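Lmo2445 protein (PDB 5HZL) is of unknown function but, as a secreted internalin-like leucine-rich repeat protein that binds calcium, may recognise partners outside the bacterial cell. Local coordinates at residues Asn132-Asn137 with Glu153-Ser158; Gly91-Leu96 with Thr114-Ala119; Pro122-Val127 with Glu145-Ile150; Leu62-Glu67 with Trp86-Gly91; Ser174-Glu179 with Leu195-Phe200. One frame throughout, in Å; residues are numbered along the deposited sequence.

Contact 1: residues Asn132-Asn137 with Glu153-Ser158. With CA (calcium ion), chain E.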
# COMPACT_ATOMS: atom_id res chain seq x y z
N ASN A 132 4.08 1.12 4.81
CA ASN A 132 4.05 2.47 4.28
C ASN A 132 2.71 3.07 4.72
O ASN A 132 2.13 2.60 5.71
CB ASN A 132 4.33 2.46 2.78
CG ASN A 132 5.81 2.27 2.48
OD1 ASN A 132 6.63 3.12 2.80
ND2 ASN A 132 6.14 1.17 1.81
N ASN A 133 2.21 4.09 4.04
CA ASN A 133 0.98 4.71 4.48
C ASN A 133 0.20 5.32 3.33
O ASN A 133 0.09 6.56 3.22
CB ASN A 133 1.33 5.78 5.52
CG ASN A 133 0.11 6.32 6.25
OD1 ASN A 133 -0.93 5.64 6.36
ND2 ASN A 133 0.24 7.53 6.78
N PHE A 134 -0.35 4.43 2.51
CA PHE A 134 -1.11 4.82 1.33
C PHE A 134 -2.44 5.49 1.54
O PHE A 134 -2.83 6.31 0.70
CB PHE A 134 -1.31 3.62 0.41
CG PHE A 134 -0.04 3.04 -0.10
CD1 PHE A 134 0.68 3.72 -1.06
CD2 PHE A 134 0.44 1.84 0.38
CE1 PHE A 134 1.87 3.20 -1.54
CE2 PHE A 134 1.63 1.31 -0.09
CZ PHE A 134 2.35 2.00 -1.05
N GLY A 135 -3.13 5.18 2.64
CA GLY A 135 -4.45 5.74 2.91
C GLY A 135 -5.31 5.25 1.77
O GLY A 135 -5.29 4.05 1.43
N PHE A 136 -6.03 6.16 1.12
CA PHE A 136 -6.90 5.78 -0.02
C PHE A 136 -6.20 5.65 -1.38
O PHE A 136 -6.85 5.28 -2.36
CB PHE A 136 -8.10 6.72 -0.12
CG PHE A 136 -9.00 6.68 1.08
CD1 PHE A 136 -9.84 5.59 1.28
CD2 PHE A 136 -9.02 7.72 1.99
CE1 PHE A 136 -10.67 5.54 2.39
CE2 PHE A 136 -9.85 7.68 3.10
CZ PHE A 136 -10.68 6.58 3.30
N ASN A 137 -4.90 5.92 -1.43
CA ASN A 137 -4.13 5.82 -2.68
C ASN A 137 -3.67 4.40 -3.01
O ASN A 137 -2.49 4.08 -2.93
CB ASN A 137 -2.92 6.75 -2.62
CG ASN A 137 -3.31 8.19 -2.46
OD1 ASN A 137 -4.25 8.67 -3.07
ND2 ASN A 137 -2.56 8.91 -1.65
N GLU A 153 1.89 -5.46 3.17
CA GLU A 153 1.44 -5.79 4.51
C GLU A 153 1.51 -4.58 5.40
O GLU A 153 2.51 -3.88 5.41
CB GLU A 153 2.34 -6.86 5.14
CG GLU A 153 1.95 -7.29 6.56
CD GLU A 153 2.83 -8.38 7.12
OE1 GLU A 153 3.92 -8.59 6.59
OE2 GLU A 153 2.47 -9.05 8.10
N ASN A 154 0.43 -4.33 6.14
CA ASN A 154 0.39 -3.24 7.10
C ASN A 154 0.84 -1.89 6.51
O ASN A 154 1.59 -1.16 7.12
CB ASN A 154 1.28 -3.68 8.28
CG ASN A 154 1.18 -2.77 9.48
OD1 ASN A 154 0.22 -2.01 9.65
ND2 ASN A 154 2.20 -2.86 10.35
N ALA A 155 0.35 -1.57 5.32
CA ALA A 155 0.71 -0.35 4.59
C ALA A 155 -0.36 0.75 4.57
O ALA A 155 -0.30 1.64 3.71
CB ALA A 155 1.09 -0.73 3.16
N GLY A 156 -1.34 0.69 5.46
CA GLY A 156 -2.42 1.69 5.49
C GLY A 156 -3.41 1.71 4.33
O GLY A 156 -4.15 2.69 4.19
N LEU A 157 -3.45 0.65 3.51
CA LEU A 157 -4.40 0.62 2.36
C LEU A 157 -5.80 0.72 2.91
O LEU A 157 -6.18 -0.06 3.78
CB LEU A 157 -4.24 -0.63 1.52
CG LEU A 157 -2.92 -0.78 0.78
CD1 LEU A 157 -2.76 -2.22 0.29
CD2 LEU A 157 -2.83 0.20 -0.38
N SER A 158 -6.55 1.68 2.40
CA SER A 158 -7.86 1.95 2.93
C SER A 158 -8.97 2.10 1.91
O SER A 158 -8.73 2.40 0.74
CB SER A 158 -7.77 3.28 3.68
OG SER A 158 -6.70 3.28 4.62
CA CA E . 4.53 -10.84 8.10
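Phe134 and Leu157 share one first torsion, CG anti to the carbonyl carbon (chi1 -62° and -66°), and their side chains lie alongside each other, pointing the same way. The CD2 methyl of Leu157 rests 3.7 Å from Phe134 CD2 and also meets CB of that residue. Ala155 adds its CB, 3.8 Å from the same Phe134 CD2. Next to this apolar patch the backbones join in the manner of successive leucine-rich repeat loops. Phe134 N donates to Ala155 O over 3.0 Å. Farther on, Ser158 N reaches Gly135 O at 2.9 Å, the more bent bond of the two. Gly135, with its positive phi, is the first inner residue of a type II' turn running from Phe134 to Asn137. The turn delivers Phe136 to the surface, where Ser158 CB lies over one face of its ring in a CH-pi contact, 4.2 Å from the centroid. Ser158 OG turns back to Gly156 O within its own loop. With His181, Ala205 and Thr206, Ser158 also lines the site of a bound polyether, probably from the crystallisation liquor. At the far end, Glu153 binds a calcium ion with both carboxylate oxygens, OE1 at 2.8 Å and OE2 at 2.7 Å from the metal. The pair of loops follows strands 126-128 and 149-151. On one flank Phe134 packs on Ile113 of strand 113-115 and Asn133 bonds to it by backbone; on the other, Leu157 touches Leu182 of strand 181-182 and is backbone-bonded to His181.

Contact 2: residues Gly91-Leu96 with Thr114-Ala119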
# COMPACT_ATOMS: atom_id res chain seq x y z
N GLY A 91 6.63 10.17 1.28
CA GLY A 91 5.40 10.86 0.87
C GLY A 91 5.13 10.38 -0.55
O GLY A 91 5.05 9.17 -0.77
N GLU A 92 5.01 11.30 -1.52
CA GLU A 92 4.77 10.91 -2.92
C GLU A 92 6.07 10.50 -3.57
O GLU A 92 6.95 11.32 -3.74
CB GLU A 92 4.08 12.04 -3.70
CG GLU A 92 2.66 12.25 -3.18
CD GLU A 92 1.86 13.33 -3.87
OE1 GLU A 92 2.42 14.16 -4.62
OE2 GLU A 92 0.64 13.35 -3.62
N LEU A 93 6.18 9.22 -3.92
CA LEU A 93 7.39 8.69 -4.56
C LEU A 93 7.43 9.11 -6.04
O LEU A 93 6.46 8.89 -6.75
CB LEU A 93 7.42 7.15 -4.50
CG LEU A 93 8.64 6.44 -5.11
CD1 LEU A 93 9.90 6.62 -4.26
CD2 LEU A 93 8.37 4.96 -5.28
N PRO A 94 8.54 9.68 -6.50
CA PRO A 94 8.54 10.06 -7.92
C PRO A 94 8.66 8.85 -8.86
O PRO A 94 8.92 7.70 -8.43
CB PRO A 94 9.79 10.94 -8.04
CG PRO A 94 10.73 10.35 -7.03
CD PRO A 94 9.87 9.91 -5.88
N ASP A 95 8.45 9.13 -10.15
CA ASP A 95 8.56 8.15 -11.22
C ASP A 95 10.06 8.12 -11.57
O ASP A 95 10.57 9.07 -12.18
CB ASP A 95 7.69 8.61 -12.41
CG ASP A 95 7.79 7.71 -13.64
OD1 ASP A 95 8.78 6.96 -13.79
OD2 ASP A 95 6.87 7.79 -14.49
N LEU A 96 10.75 7.05 -11.17
CA LEU A 96 12.19 6.89 -11.41
C LEU A 96 12.55 5.97 -12.59
O LEU A 96 13.70 5.54 -12.70
CB LEU A 96 12.87 6.38 -10.13
CG LEU A 96 12.79 7.27 -8.88
CD1 LEU A 96 13.33 6.54 -7.67
CD2 LEU A 96 13.56 8.57 -9.08
N THR A 114 3.25 7.51 0.57
CA THR A 114 1.82 7.74 0.52
C THR A 114 1.25 7.49 -0.87
O THR A 114 0.05 7.30 -1.00
CB THR A 114 1.48 9.19 0.94
OG1 THR A 114 2.09 10.14 0.04
CG2 THR A 114 1.94 9.44 2.38
N VAL A 115 2.11 7.52 -1.90
CA VAL A 115 1.68 7.28 -3.29
C VAL A 115 2.80 6.58 -4.03
O VAL A 115 3.94 7.07 -4.05
CB VAL A 115 1.43 8.61 -4.07
CG1 VAL A 115 1.14 8.35 -5.55
CG2 VAL A 115 0.30 9.40 -3.44
N PHE A 116 2.46 5.46 -4.66
CA PHE A 116 3.39 4.69 -5.47
C PHE A 116 2.80 4.82 -6.87
O PHE A 116 1.90 4.08 -7.23
CB PHE A 116 3.47 3.25 -4.98
CG PHE A 116 4.42 2.41 -5.76
CD1 PHE A 116 5.80 2.45 -5.48
CD2 PHE A 116 3.97 1.59 -6.79
CE1 PHE A 116 6.69 1.68 -6.22
CE2 PHE A 116 4.85 0.82 -7.52
CZ PHE A 116 6.21 0.86 -7.24
N PRO A 117 3.34 5.75 -7.70
CA PRO A 117 2.76 5.99 -9.02
C PRO A 117 2.97 4.91 -10.08
O PRO A 117 3.85 4.05 -9.96
CB PRO A 117 3.47 7.27 -9.49
CG PRO A 117 4.84 7.11 -8.91
CD PRO A 117 4.67 6.39 -7.59
N ASP A 118 2.11 4.99 -11.10
CA ASP A 118 2.17 4.10 -12.24
C ASP A 118 3.45 4.56 -12.94
O ASP A 118 3.65 5.76 -13.19
CB ASP A 118 0.91 4.22 -13.11
CG ASP A 118 -0.38 3.73 -12.40
OD1 ASP A 118 -0.31 2.85 -11.48
OD2 ASP A 118 -1.47 4.19 -12.77
N ALA A 119 4.32 3.60 -13.22
CA ALA A 119 5.60 3.89 -13.83
C ALA A 119 6.05 2.73 -14.69
O ALA A 119 5.77 1.57 -14.40
CB ALA A 119 6.63 4.13 -12.73
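The ring of Phe116 is approached obliquely by the CD2 methyl of Leu93, which comes to its CD1 and CE1, with Leu93 CD2 3.6 Å from Phe116 CD1. Both residues hold CG anti to the backbone N (chi1 -179° in each), and the side chains lie alongside each other, pointing the same way. A second flat group, the carboxylate of Asp95, brings OD1 to 3.7 Å from Ala119 CB; the same oxygen is hydrogen-bonded to Ser97 OG. The puckered Pro117 ring brings CG and CD against the carbonyl of Leu93, with Pro117 CD 3.2 Å from Leu93 O. Ahead of these groups in both segments, Glu92 pairs with Val115 in a short parallel bridge, and on its outer face Glu92 CG lies 3.7 Å from Val115 CG2. Thr114 N donates to Gly91 O at 2.8 Å, and Leu93 N to Val115 O at 3.1 Å. This short pairing lies apart from the main parallel sheet, in successive turns of the leucine-rich repeat solenoid, and Leu93 continues the buried layer onto Leu69 of helix 66-70. The chemistry is therefore divided: two backbone bonds join the segments, leucine and phenylalanine pack on the buried side, Glu92 contributes mainly through the carbon CG, and the Asp95 carboxylate, bonded to Ser97, meets the methyl of Ala119; no salt bridge joins the two segments.

Contact 3: residues Pro122-Val127 with Glu145-Ile150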
# COMPACT_ATOMS: atom_id res chain seq x y z
N PRO A 122 9.65 -2.27 -17.03
CA PRO A 122 9.45 -3.57 -17.70
C PRO A 122 9.98 -4.78 -16.95
O PRO A 122 9.31 -5.82 -16.90
CB PRO A 122 10.24 -3.41 -19.00
CG PRO A 122 10.36 -1.95 -19.23
CD PRO A 122 10.41 -1.33 -17.87
N ASN A 123 11.16 -4.64 -16.36
CA ASN A 123 11.84 -5.72 -15.66
C ASN A 123 11.51 -5.87 -14.19
O ASN A 123 12.06 -6.75 -13.53
CB ASN A 123 13.35 -5.50 -15.80
CG ASN A 123 13.79 -5.42 -17.25
OD1 ASN A 123 13.07 -5.81 -18.16
ND2 ASN A 123 14.99 -4.91 -17.46
N LEU A 124 10.62 -5.03 -13.67
CA LEU A 124 10.27 -5.10 -12.25
C LEU A 124 9.61 -6.45 -11.96
O LEU A 124 8.61 -6.83 -12.57
CB LEU A 124 9.37 -3.92 -11.83
CG LEU A 124 9.21 -3.73 -10.32
CD1 LEU A 124 10.56 -3.44 -9.66
CD2 LEU A 124 8.25 -2.59 -10.01
N THR A 125 10.19 -7.17 -11.01
CA THR A 125 9.78 -8.50 -10.59
C THR A 125 9.27 -8.57 -9.16
O THR A 125 8.38 -9.38 -8.85
CB THR A 125 11.00 -9.45 -10.80
OG1 THR A 125 11.17 -9.65 -12.20
CG2 THR A 125 10.82 -10.83 -10.16
N ASN A 126 9.83 -7.74 -8.28
CA ASN A 126 9.45 -7.76 -6.89
C ASN A 126 9.35 -6.36 -6.30
O ASN A 126 10.15 -5.51 -6.62
CB ASN A 126 10.52 -8.52 -6.12
CG ASN A 126 10.24 -8.58 -4.64
OD1 ASN A 126 9.16 -8.97 -4.21
ND2 ASN A 126 11.20 -8.18 -3.85
N VAL A 127 8.40 -6.15 -5.41
CA VAL A 127 8.22 -4.85 -4.78
C VAL A 127 7.77 -5.06 -3.32
O VAL A 127 6.80 -5.76 -3.09
CB VAL A 127 7.23 -3.99 -5.62
CG1 VAL A 127 5.84 -4.62 -5.71
CG2 VAL A 127 7.11 -2.59 -5.08
N GLU A 145 3.70 -4.60 -15.48
CA GLU A 145 3.00 -5.84 -15.83
C GLU A 145 3.76 -7.15 -15.58
O GLU A 145 3.16 -8.22 -15.54
CB GLU A 145 2.52 -5.80 -17.29
CG GLU A 145 1.37 -4.81 -17.60
CD GLU A 145 1.74 -3.32 -17.56
OE1 GLU A 145 2.90 -2.95 -17.86
OE2 GLU A 145 0.83 -2.51 -17.25
N GLY A 146 5.08 -7.06 -15.39
CA GLY A 146 5.91 -8.23 -15.14
C GLY A 146 6.06 -8.66 -13.69
O GLY A 146 6.72 -9.66 -13.43
N LEU A 147 5.44 -7.92 -12.76
CA LEU A 147 5.53 -8.26 -11.33
C LEU A 147 5.16 -9.70 -10.96
O LEU A 147 4.17 -10.25 -11.45
CB LEU A 147 4.67 -7.30 -10.49
CG LEU A 147 5.23 -5.90 -10.24
CD1 LEU A 147 4.17 -4.97 -9.66
CD2 LEU A 147 6.45 -5.96 -9.32
N VAL A 148 5.99 -10.30 -10.10
CA VAL A 148 5.80 -11.66 -9.63
C VAL A 148 5.32 -11.65 -8.18
O VAL A 148 4.48 -12.47 -7.82
CB VAL A 148 7.09 -12.51 -9.75
CG1 VAL A 148 6.92 -13.90 -9.13
CG2 VAL A 148 7.50 -12.60 -11.21
N SER A 149 5.85 -10.74 -7.37
CA SER A 149 5.44 -10.66 -5.97
C SER A 149 5.36 -9.23 -5.45
O SER A 149 6.27 -8.44 -5.64
CB SER A 149 6.38 -11.47 -5.08
OG SER A 149 7.66 -10.94 -5.13
N ILE A 150 4.24 -8.96 -4.79
CA ILE A 150 3.89 -7.68 -4.19
C ILE A 150 3.62 -7.85 -2.70
O ILE A 150 2.81 -8.68 -2.30
CB ILE A 150 2.60 -7.13 -4.82
CG1 ILE A 150 2.85 -6.79 -6.29
CG2 ILE A 150 2.09 -5.91 -4.06
CD1 ILE A 150 1.60 -6.38 -7.04
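Leu147 supplies the principal bump, its CD2 methyl entering a hollow lined by Leu124, the backbone of Thr125 and Val127. Leu147 CD2 sits 3.7 Å from Leu124 CG and 3.9 Å from Val127 CG1. Val127 CG1, placed between the backbone N and the carbonyl carbon (chi1 62°), also meets Ile150 CG1 at 3.7 Å, so this methyl touches both Leu147 and Ile150. Outside this buried row a smaller pair fits alongside, Thr125 CG2 lying 3.9 Å from Val148 CG2. The backbones close together at Thr125 O, which accepts two bonds, from Val148 N at 2.8 Å and from Ser149 N at 3.2 Å. Parallel pairing then begins, Asn126 with Ser149 and Val127 with Ile150, as Val127 N donates to Ser149 O. On the face opposite the apolar row, Ser149 OG donates to Asn126 OD1 over 2.6 Å, while Asn126 ND2 bonds to Asn105 OD1, a polar row running across the strands. This arrangement is the characteristic parallel sheet of a leucine-rich repeat solenoid, here with an apolar inner face and Asn126 and Ser149 on the other. Leu124 and Val127 touch Ile106 of strand 105-107 on one flank; on the other, Ser149 and Ile150 meet Ser174 and Leu175 of strand 174-176, while Phe141 and Met169 lie against Leu147 from the loops.

Contact 4: residues Leu62-Glu67 with Trp86-Gly91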
# COMPACT_ATOMS: atom_id res chain seq x y z
N LEU A 62 17.85 7.38 5.37
CA LEU A 62 18.57 8.67 5.19
C LEU A 62 17.65 9.90 5.27
O LEU A 62 18.03 10.99 4.87
CB LEU A 62 19.32 8.70 3.85
CG LEU A 62 20.41 7.64 3.61
CD1 LEU A 62 20.86 7.65 2.16
CD2 LEU A 62 21.57 7.83 4.57
N GLY A 63 16.44 9.73 5.79
CA GLY A 63 15.53 10.86 5.90
C GLY A 63 15.08 11.50 4.60
O GLY A 63 14.57 12.62 4.61
N LEU A 64 15.23 10.77 3.49
CA LEU A 64 14.87 11.28 2.17
C LEU A 64 13.35 11.39 1.90
O LEU A 64 12.58 10.53 2.30
CB LEU A 64 15.48 10.38 1.09
CG LEU A 64 16.99 10.16 1.09
CD1 LEU A 64 17.38 9.13 0.04
CD2 LEU A 64 17.73 11.45 0.83
N THR A 65 12.98 12.45 1.20
CA THR A 65 11.62 12.72 0.79
C THR A 65 11.54 12.36 -0.69
O THR A 65 12.55 12.04 -1.28
CB THR A 65 11.28 14.21 0.93
OG1 THR A 65 12.16 14.99 0.12
CG2 THR A 65 11.41 14.65 2.36
N GLY A 66 10.34 12.41 -1.27
CA GLY A 66 10.14 12.14 -2.71
C GLY A 66 10.95 13.13 -3.55
O GLY A 66 11.61 12.72 -4.50
N GLU A 67 10.88 14.42 -3.19
CA GLU A 67 11.66 15.49 -3.84
C GLU A 67 13.14 15.16 -3.90
O GLU A 67 13.77 15.31 -4.93
CB GLU A 67 11.53 16.80 -3.05
CG GLU A 67 10.36 17.71 -3.36
CD GLU A 67 10.58 18.54 -4.62
OE1 GLU A 67 10.02 19.66 -4.71
OE2 GLU A 67 11.36 18.11 -5.51
N TRP A 86 14.19 1.84 2.03
CA TRP A 86 13.47 1.60 3.28
C TRP A 86 13.91 2.52 4.43
O TRP A 86 15.04 2.95 4.46
CB TRP A 86 13.54 0.12 3.68
CG TRP A 86 14.90 -0.54 3.66
CD1 TRP A 86 15.47 -1.20 2.61
CD2 TRP A 86 15.83 -0.64 4.74
NE1 TRP A 86 16.71 -1.68 2.96
CE2 TRP A 86 16.96 -1.36 4.26
CE3 TRP A 86 15.84 -0.17 6.06
CZ2 TRP A 86 18.07 -1.64 5.06
CZ3 TRP A 86 16.96 -0.45 6.87
CH2 TRP A 86 18.06 -1.17 6.36
N SER A 87 12.98 2.79 5.35
CA SER A 87 13.17 3.66 6.52
C SER A 87 13.42 5.16 6.19
O SER A 87 14.08 5.88 6.95
CB SER A 87 14.23 3.10 7.49
OG SER A 87 13.79 1.88 8.05
N ASN A 88 12.89 5.62 5.05
CA ASN A 88 12.97 7.02 4.62
C ASN A 88 11.68 7.72 4.98
O ASN A 88 10.87 7.15 5.69
CB ASN A 88 13.34 7.12 3.14
CG ASN A 88 14.84 6.99 2.90
OD1 ASN A 88 15.64 7.71 3.50
ND2 ASN A 88 15.22 6.09 2.01
N ASN A 89 11.48 8.95 4.54
CA ASN A 89 10.28 9.74 4.85
C ASN A 89 9.81 10.39 3.53
O ASN A 89 9.82 11.61 3.34
CB ASN A 89 10.68 10.79 5.87
CG ASN A 89 9.52 11.59 6.37
OD1 ASN A 89 8.39 11.11 6.41
ND2 ASN A 89 9.80 12.81 6.77
N ILE A 90 9.39 9.50 2.65
CA ILE A 90 9.05 9.81 1.27
C ILE A 90 7.81 10.62 0.90
O ILE A 90 7.95 11.64 0.24
CB ILE A 90 9.13 8.49 0.43
CG1 ILE A 90 10.59 8.00 0.45
CG2 ILE A 90 8.66 8.66 -1.01
CD1 ILE A 90 10.82 6.65 -0.21
N GLY A 91 6.63 10.17 1.28
CA GLY A 91 5.40 10.86 0.87
C GLY A 91 5.13 10.38 -0.55
O GLY A 91 5.05 9.17 -0.77
O HOH W 1 14.58 8.38 7.73
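Asn88 OD1 is gripped by two backbone N-H groups, Leu62 N at 2.9 Å and Leu64 N at 3.1 Å, which approach from opposite faces of the amide plane. The other end of the amide is engaged too, since Asn88 ND2 bonds to Leu59 O and Ile85 O. This is the asparagine ladder of leucine-rich repeats, in which a buried amide satisfies the backbone where the chain leaves the sheet. CG of Asn88 stands anti to its carbonyl carbon (chi1 -82°), and the side chain lies alongside Leu64, whose CB is 3.6 Å from Asn88 OD1. Leu64 itself packs on Ala28 and Ile29 of helix 27-36. Asn89 N then donates to Leu64 O over 3.0 Å, while a water that donates to Ser87 O is bound weakly by Gly63 N. Thr65 occupies the N-cap of helix 66-70 and its N bonds to Asp68 OD2, consistent with a capping box. Its CA approaches Asn89 O at 3.3 Å in a CA-H...O contact. The first turn of that helix is held as well: Gly66 N lies in the carbonyl plane of Ile90, on a lone pair of Ile90 O, 2.9 Å away.

Contact 5: residues Ser174-Glu179 with Leu195-Phe200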
# COMPACT_ATOMS: atom_id res chain seq x y z
N SER A 174 2.56 -13.94 -5.81
CA SER A 174 2.49 -13.68 -4.37
C SER A 174 1.95 -12.27 -4.13
O SER A 174 2.49 -11.30 -4.64
CB SER A 174 3.86 -13.86 -3.72
OG SER A 174 3.77 -13.70 -2.31
N LEU A 175 0.88 -12.17 -3.34
CA LEU A 175 0.24 -10.89 -3.03
C LEU A 175 -0.08 -10.86 -1.53
O LEU A 175 -1.03 -11.49 -1.10
CB LEU A 175 -1.03 -10.74 -3.87
CG LEU A 175 -1.88 -9.48 -3.69
CD1 LEU A 175 -1.07 -8.25 -4.05
CD2 LEU A 175 -3.14 -9.57 -4.54
N ILE A 176 0.71 -10.10 -0.77
CA ILE A 176 0.54 -10.01 0.68
C ILE A 176 -0.18 -8.69 1.01
O ILE A 176 0.36 -7.62 0.74
CB ILE A 176 1.90 -10.04 1.41
CG1 ILE A 176 2.89 -11.06 0.79
CG2 ILE A 176 1.71 -10.26 2.91
CD1 ILE A 176 2.44 -12.50 0.75
N LEU A 177 -1.37 -8.79 1.60
CA LEU A 177 -2.19 -7.62 1.95
C LEU A 177 -2.78 -7.62 3.37
O LEU A 177 -3.71 -6.86 3.64
CB LEU A 177 -3.35 -7.51 0.96
CG LEU A 177 -3.03 -7.22 -0.49
CD1 LEU A 177 -4.28 -7.36 -1.34
CD2 LEU A 177 -2.45 -5.83 -0.62
N ASN A 178 -2.27 -8.46 4.27
CA ASN A 178 -2.81 -8.45 5.64
C ASN A 178 -2.53 -7.14 6.37
O ASN A 178 -1.69 -6.37 5.96
CB ASN A 178 -2.32 -9.64 6.48
CG ASN A 178 -0.80 -9.77 6.53
OD1 ASN A 178 -0.15 -9.85 5.49
ND2 ASN A 178 -0.24 -9.85 7.72
N GLU A 179 -3.29 -6.91 7.44
CA GLU A 179 -3.15 -5.75 8.34
C GLU A 179 -3.38 -4.36 7.74
O GLU A 179 -2.81 -3.37 8.18
CB GLU A 179 -1.81 -5.84 9.07
CG GLU A 179 -1.70 -7.13 9.89
CD GLU A 179 -0.31 -7.35 10.44
OE1 GLU A 179 0.41 -6.36 10.70
OE2 GLU A 179 0.08 -8.53 10.62
N LEU A 195 -2.11 -17.13 -7.75
CA LEU A 195 -1.35 -16.92 -6.53
C LEU A 195 -1.05 -18.16 -5.70
O LEU A 195 -1.97 -18.78 -5.16
CB LEU A 195 -2.10 -15.92 -5.64
CG LEU A 195 -2.51 -14.57 -6.25
CD1 LEU A 195 -3.31 -13.80 -5.22
CD2 LEU A 195 -1.31 -13.77 -6.74
N GLY A 196 0.24 -18.48 -5.58
CA GLY A 196 0.71 -19.59 -4.76
C GLY A 196 0.87 -19.14 -3.31
O GLY A 196 0.96 -19.98 -2.41
N THR A 197 0.90 -17.82 -3.08
CA THR A 197 1.03 -17.24 -1.75
C THR A 197 0.09 -16.03 -1.68
O THR A 197 0.09 -15.18 -2.58
CB THR A 197 2.49 -16.77 -1.49
OG1 THR A 197 3.39 -17.87 -1.62
CG2 THR A 197 2.65 -16.16 -0.09
N HIS A 198 -0.70 -15.93 -0.62
CA HIS A 198 -1.63 -14.82 -0.47
C HIS A 198 -2.06 -14.63 0.99
O HIS A 198 -2.14 -15.58 1.77
CB HIS A 198 -2.87 -15.03 -1.35
CG HIS A 198 -3.68 -16.23 -0.96
ND1 HIS A 198 -3.41 -17.51 -1.44
CD2 HIS A 198 -4.74 -16.36 -0.12
CE1 HIS A 198 -4.27 -18.36 -0.91
NE2 HIS A 198 -5.08 -17.69 -0.11
N SER A 199 -2.37 -13.40 1.34
CA SER A 199 -2.80 -13.10 2.68
C SER A 199 -3.70 -11.88 2.66
O SER A 199 -3.40 -10.90 1.98
CB SER A 199 -1.58 -12.84 3.55
OG SER A 199 -2.00 -12.56 4.88
N PHE A 200 -4.81 -11.95 3.39
CA PHE A 200 -5.72 -10.84 3.44
C PHE A 200 -6.25 -10.64 4.86
O PHE A 200 -7.15 -9.85 5.09
CB PHE A 200 -6.86 -11.06 2.45
CG PHE A 200 -7.63 -9.83 2.15
CD1 PHE A 200 -7.11 -8.88 1.28
CD2 PHE A 200 -8.87 -9.60 2.73
CE1 PHE A 200 -7.80 -7.72 0.99
CE2 PHE A 200 -9.56 -8.44 2.45
CZ PHE A 200 -9.03 -7.50 1.58
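Ser174 and Thr197 open a run of parallel backbone pairing that continues through Leu175 with His198 and Ile176 with Ser199. Leu175 N donates to Thr197 O at 3.2 Å, Leu177 N to Ser199 O at 3.0 Å, and between them the bond from Ser199 N to Leu175 O is weak. CA-H...O contacts run beside these bonds, Ser174 CA lying 3.3 Å from Thr197 O. The axes of strands 174-176 and 197-199 are 16° from parallel. They are the last pair in the parallel sheet of the leucine-rich repeat solenoid, strand 197-199 being its outermost on this side. Apolar contacts form on the inner side of the sheet: Leu175 CB meets Leu195 CD1 at 4.0 Å, both leucines touching Ile189 of helix 187-191, and Leu177 CB meets Phe200 CD1 at the same separation, those two side chains crossing obliquely. On the other face Ile176 CD1 reaches Thr197 CG2 at 3.8 Å, and Ser174 OG packs on the carbons of Thr197. Polar side chains meet where the strands end. Asn178 CG stands between the backbone N and the carbonyl carbon (chi1 54°), and Asn178 OD1 takes a weak bond from Ser199 OG at 3.3 Å. Asn178 ND2, in turn, is hydrogen-bonded to Glu153 OE2, an oxygen that binds calcium, which makes this asparagine a second-shell residue of the metal site.

How the contacts relate
From the N terminus, contact 4 comes first, closing the loop between 62-67, which leads into helix 66-70, and the turn after strand 82-84. Contact 2 follows in series, sharing Gly91 with it, and joins strand 91-92 to strand 113-115. Contacts 3 and 1 then cross: 122-127 precedes 132-137, and 145-150 precedes 153-158, one pair in the sheet and the other in the loops beyond it. Contact 5 closes last, at the end of the solenoid, and is bonded to contact 3 through neighbouring strands 149-151 and 174-176 and to contact 1 through Asn154 and Asn178. Contact 1 also meets contact 2, where Asn137 probably bonds to Thr114. None nests within another.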